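PDB 6NST: branched-chain-amino-acid aminotransferase from Pseudomonas aeruginosa, which probably transfers the amino group of leucine, isoleucine or valine to 2-oxoglutarate with the help of pyridoxal 5'-phosphate, in branched-chain amino acid biosynthesis. Local coordinates for residues D5-I10 with Q18-T23; E82-A87 with V120-W125. The protein carries 1 engineered substitution. All blocks are in the same frame, centred on the assembly; numbering follows the deposited sequence.

Interaction 1 of 2, residues D5-I10 with Q18-T23; sequences DRDGVI and QWRDAT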
# COMPACT_ATOMS: atom_id res chain seq x y z
N ASP A 5 7.79 -42.40 15.61
CA ASP A 5 8.22 -43.61 16.30
C ASP A 5 8.53 -43.27 17.75
O ASP A 5 9.68 -43.14 18.18
CB ASP A 5 9.43 -44.23 15.60
CG ASP A 5 9.82 -45.57 16.18
OD1 ASP A 5 9.11 -46.56 15.94
OD2 ASP A 5 10.85 -45.63 16.90
N ARG A 6 7.46 -43.11 18.53
CA ARG A 6 7.56 -42.82 19.95
C ARG A 6 6.53 -43.65 20.70
O ARG A 6 5.52 -44.08 20.14
CB ARG A 6 7.35 -41.33 20.24
CG ARG A 6 8.32 -40.41 19.52
CD ARG A 6 7.86 -38.96 19.59
NE ARG A 6 8.03 -38.38 20.92
CZ ARG A 6 8.99 -37.52 21.24
NH1 ARG A 6 9.87 -37.14 20.32
NH2 ARG A 6 9.07 -37.05 22.47
N ASP A 7 6.81 -43.88 21.98
CA ASP A 7 5.87 -44.57 22.86
C ASP A 7 4.93 -43.57 23.51
O ASP A 7 5.30 -42.43 23.80
CB ASP A 7 6.61 -45.37 23.93
CG ASP A 7 7.19 -46.66 23.39
OD1 ASP A 7 7.01 -46.94 22.19
OD2 ASP A 7 7.81 -47.41 24.18
N GLY A 8 3.70 -44.02 23.75
CA GLY A 8 2.69 -43.20 24.38
C GLY A 8 1.39 -43.27 23.61
O GLY A 8 1.18 -44.17 22.79
N VAL A 9 0.51 -42.31 23.88
CA VAL A 9 -0.81 -42.27 23.26
C VAL A 9 -1.09 -40.86 22.76
O VAL A 9 -0.52 -39.88 23.23
CB VAL A 9 -1.92 -42.72 24.24
CG1 VAL A 9 -1.75 -44.20 24.58
CG2 VAL A 9 -1.90 -41.87 25.50
N ILE A 10 -1.98 -40.79 21.78
CA ILE A 10 -2.47 -39.52 21.24
C ILE A 10 -3.99 -39.58 21.21
O ILE A 10 -4.56 -40.56 20.73
CB ILE A 10 -1.91 -39.24 19.83
CG1 ILE A 10 -0.39 -39.07 19.88
CG2 ILE A 10 -2.56 -38.01 19.23
CD1 ILE A 10 0.26 -38.96 18.52
N GLN A 18 -2.59 -45.57 20.10
CA GLN A 18 -1.14 -45.65 20.21
C GLN A 18 -0.48 -44.58 19.35
O GLN A 18 -0.98 -44.23 18.28
CB GLN A 18 -0.65 -47.04 19.80
CG GLN A 18 -1.16 -48.18 20.67
CD GLN A 18 -0.61 -48.14 22.08
OE1 GLN A 18 0.36 -47.44 22.36
NE2 GLN A 18 -1.23 -48.90 22.98
N TRP A 19 0.65 -44.07 19.84
CA TRP A 19 1.31 -42.94 19.18
C TRP A 19 1.61 -43.26 17.72
O TRP A 19 1.27 -42.48 16.82
CB TRP A 19 2.59 -42.58 19.93
CG TRP A 19 3.16 -41.25 19.57
CD1 TRP A 19 3.82 -40.92 18.42
CD2 TRP A 19 3.13 -40.06 20.36
NE1 TRP A 19 4.19 -39.60 18.45
CE2 TRP A 19 3.79 -39.05 19.63
CE3 TRP A 19 2.61 -39.75 21.63
CZ2 TRP A 19 3.94 -37.75 20.12
CZ3 TRP A 19 2.76 -38.46 22.11
CH2 TRP A 19 3.42 -37.48 21.36
N ARG A 20 2.25 -44.40 17.46
CA ARG A 20 2.60 -44.77 16.09
C ARG A 20 1.37 -45.11 15.25
O ARG A 20 1.47 -45.12 14.02
CB ARG A 20 3.58 -45.94 16.10
CG ARG A 20 4.87 -45.66 16.84
CD ARG A 20 5.72 -46.91 16.97
NE ARG A 20 6.99 -46.66 17.63
CZ ARG A 20 7.17 -46.69 18.95
NH1 ARG A 20 6.15 -46.96 19.75
NH2 ARG A 20 8.37 -46.44 19.46
N ASP A 21 0.23 -45.38 15.88
CA ASP A 21 -1.00 -45.66 15.16
C ASP A 21 -1.80 -44.40 14.84
O ASP A 21 -2.75 -44.47 14.05
CB ASP A 21 -1.89 -46.62 15.96
CG ASP A 21 -1.29 -48.01 16.06
OD1 ASP A 21 -0.56 -48.41 15.13
OD2 ASP A 21 -1.56 -48.70 17.06
N ALA A 22 -1.44 -43.25 15.43
CA ALA A 22 -2.12 -41.99 15.16
C ALA A 22 -1.66 -41.47 13.80
O ALA A 22 -0.81 -40.59 13.68
CB ALA A 22 -1.85 -40.98 16.27
N THR A 23 -2.25 -42.05 12.76
CA THR A 23 -1.90 -41.72 11.38
C THR A 23 -3.10 -41.13 10.67
O THR A 23 -4.24 -41.21 11.14
CB THR A 23 -1.40 -42.95 10.62
OG1 THR A 23 -2.39 -43.98 10.67
CG2 THR A 23 -0.11 -43.47 11.23

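Interaction 2 of 2, residues E82-A87 with V120-W125; sequences EATRAA and VIIAAW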
# COMPACT_ATOMS: atom_id res chain seq x y z
N GLU A 82 -10.93 -31.71 28.51
CA GLU A 82 -10.69 -33.01 29.13
C GLU A 82 -9.69 -33.83 28.32
O GLU A 82 -8.84 -34.52 28.90
CB GLU A 82 -12.01 -33.76 29.28
CG GLU A 82 -12.08 -34.66 30.50
CD GLU A 82 -12.05 -33.88 31.80
OE1 GLU A 82 -12.51 -32.72 31.81
OE2 GLU A 82 -11.56 -34.44 32.81
N ALA A 83 -9.78 -33.77 26.99
CA ALA A 83 -8.84 -34.51 26.16
C ALA A 83 -7.43 -33.95 26.27
O ALA A 83 -6.45 -34.70 26.24
CB ALA A 83 -9.31 -34.51 24.71
N THR A 84 -7.31 -32.62 26.39
CA THR A 84 -5.99 -32.01 26.53
C THR A 84 -5.32 -32.48 27.81
O THR A 84 -4.11 -32.76 27.82
CB THR A 84 -6.11 -30.49 26.50
OG1 THR A 84 -6.86 -30.10 25.34
CG2 THR A 84 -4.74 -29.85 26.46
N ARG A 85 -6.08 -32.57 28.90
CA ARG A 85 -5.53 -33.09 30.15
C ARG A 85 -5.18 -34.57 30.02
O ARG A 85 -4.16 -35.03 30.55
CB ARG A 85 -6.52 -32.86 31.29
CG ARG A 85 -6.81 -31.38 31.54
CD ARG A 85 -8.07 -31.17 32.36
NE ARG A 85 -7.96 -31.70 33.72
CZ ARG A 85 -8.48 -32.85 34.13
NH1 ARG A 85 -9.17 -33.60 33.28
NH2 ARG A 85 -8.32 -33.24 35.38
N ALA A 86 -6.01 -35.34 29.30
CA ALA A 86 -5.73 -36.76 29.13
C ALA A 86 -4.45 -36.98 28.33
O ALA A 86 -3.68 -37.90 28.63
CB ALA A 86 -6.91 -37.45 28.45
N ALA A 87 -4.21 -36.15 27.31
CA ALA A 87 -2.99 -36.29 26.51
C ALA A 87 -1.74 -36.16 27.36
O ALA A 87 -0.72 -36.80 27.07
CB ALA A 87 -2.98 -35.25 25.38
N VAL A 120 -9.82 -34.23 14.89
CA VAL A 120 -9.13 -33.52 15.97
C VAL A 120 -8.11 -34.47 16.59
O VAL A 120 -8.44 -35.62 16.91
CB VAL A 120 -10.11 -33.01 17.04
CG1 VAL A 120 -9.37 -32.29 18.15
CG2 VAL A 120 -11.16 -32.10 16.41
N ILE A 121 -6.88 -33.98 16.78
CA ILE A 121 -5.84 -34.74 17.46
C ILE A 121 -5.20 -33.86 18.52
O ILE A 121 -5.05 -32.65 18.34
CB ILE A 121 -4.77 -35.29 16.49
CG1 ILE A 121 -4.17 -34.16 15.65
CG2 ILE A 121 -5.35 -36.38 15.62
CD1 ILE A 121 -2.79 -33.71 16.12
N ILE A 122 -4.82 -34.49 19.64
CA ILE A 122 -4.15 -33.77 20.72
C ILE A 122 -2.95 -34.59 21.17
O ILE A 122 -3.11 -35.58 21.90
CB ILE A 122 -5.09 -33.47 21.90
CG1 ILE A 122 -6.33 -32.72 21.41
CG2 ILE A 122 -4.36 -32.66 22.96
CD1 ILE A 122 -7.34 -32.44 22.49
N ALA A 123 -1.76 -34.18 20.76
CA ALA A 123 -0.52 -34.87 21.10
C ALA A 123 0.26 -34.06 22.12
O ALA A 123 0.29 -32.83 22.06
CB ALA A 123 0.33 -35.10 19.85
N ALA A 124 0.90 -34.76 23.06
CA ALA A 124 1.68 -34.13 24.11
C ALA A 124 3.00 -34.87 24.27
O ALA A 124 3.01 -36.10 24.35
CB ALA A 124 0.91 -34.11 25.44
N TRP A 125 4.09 -34.11 24.32
CA TRP A 125 5.42 -34.68 24.49
C TRP A 125 6.21 -33.83 25.47
O TRP A 125 5.92 -32.64 25.66
CB TRP A 125 6.16 -34.80 23.15
CG TRP A 125 6.25 -33.51 22.40
CD1 TRP A 125 7.21 -32.55 22.51
CD2 TRP A 125 5.33 -33.03 21.40
NE1 TRP A 125 6.96 -31.51 21.65
CE2 TRP A 125 5.81 -31.78 20.96
CE3 TRP A 125 4.16 -33.55 20.84
CZ2 TRP A 125 5.15 -31.04 19.98
CZ3 TRP A 125 3.50 -32.81 19.87
CH2 TRP A 125 4.00 -31.56 19.45

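Interaction 1 of 2, residues D5-I10 with Q18-T23
With CG anti to its backbone N (chi1 -165°), W19 lays its indole between two aliphatic groups. I10, CG1 anti to the carbonyl carbon, sets CD1 3.7 Å from the centroid of the five-membered ring, a CH-pi contact over one face; the aliphatic stem of R6 makes another over the opposite face, CB 4.0 Å from that centroid. The long CG1-CD1 branch of isoleucine suits the place, since CD1 also meets A22 CB. At the open end of the antiparallel hairpin of strands 9-12 and 15-18, at one margin of a seven-stranded sheet, V9 and Q18 form a non-hydrogen-bonded pair, and W19 N donates to G8 O at 3.0 Å. At the backbone angles of G8 a CB would collide with D7 O, so a residue without a side chain fits. The extended R20, with N-H groups on two edges, suits a salt-bridge network with two aspartates: both accepting oxygens lie near the guanidinium plane, though the carboxylates are turned steeply against it. NE bonds to D5 OD1 (2.7 Å, 163°) from above the carboxylate plane, NH1 to D7 OD1 (2.6 Å) nearly along the C-O axis, and NH2 weakly to that oxygen. W19 NE1 donates to M3 O, and W19 O accepts from H25 NE2 of the second subunit.

Interaction 2 of 2, residues E82-A87 with V120-W125
Helix 77-89 packs on a face of the seven-stranded antiparallel sheet in this class-IV aminotransferase chain, and residues 82-87 run at 33° to strand 120-125 with the short axes 7.8 Å apart. The apolar contacts hold the pair together. I122 points toward the helix and spreads its two branches: CD1, at the end of an extended chain (chi2 177°), touches A83 CB at 3.6 Å, while CG2, anti to the backbone N, meets A87 CB at 3.8 Å. A83 and A87 lie one turn apart on the helix, and their methyls are small enough to let the backbone come close to the strand. A124, next but one after I122 and so on the same face, brings its CB to 4.1 Å from A87 CB. W11 and I98, on the strands flanking 118-126, also touch I122. No hydrogen bond crosses between the segments; the polar atoms of T84 and A87 have partners elsewhere. T84 OG1, beside its backbone N (chi1 -52°), bonds to I80 O one turn back, which suits a threonine buried in a helix, and still lies against I122 CD1. A87 O, bonded to N91 ND2, rests 3.5 Å from A124 CB.

Strands 9-12 and 118-126 are neighbours in one antiparallel sheet, and interaction 1 and interaction 2, with centres about 12 Å apart, meet at strand 118-126 from its opposite faces. The indole of W19 bridges them: its CZ3 packs 3.3 Å from A124 O, and its CH2 lies 4.0 Å from W125 CE3. I10 CG2 also approaches I122 O, at 3.6 Å, from the neighbouring strand. Alternation along 120-125 divides the work: I122 and A124 turn to the helix, while A123 and W125 meet I10, R6 and W19. N91 ties both together, accepting from V9 N and donating to A87 O. Both contacts reach the second subunit, and both lie away from the predicted cofactor lysine, K160.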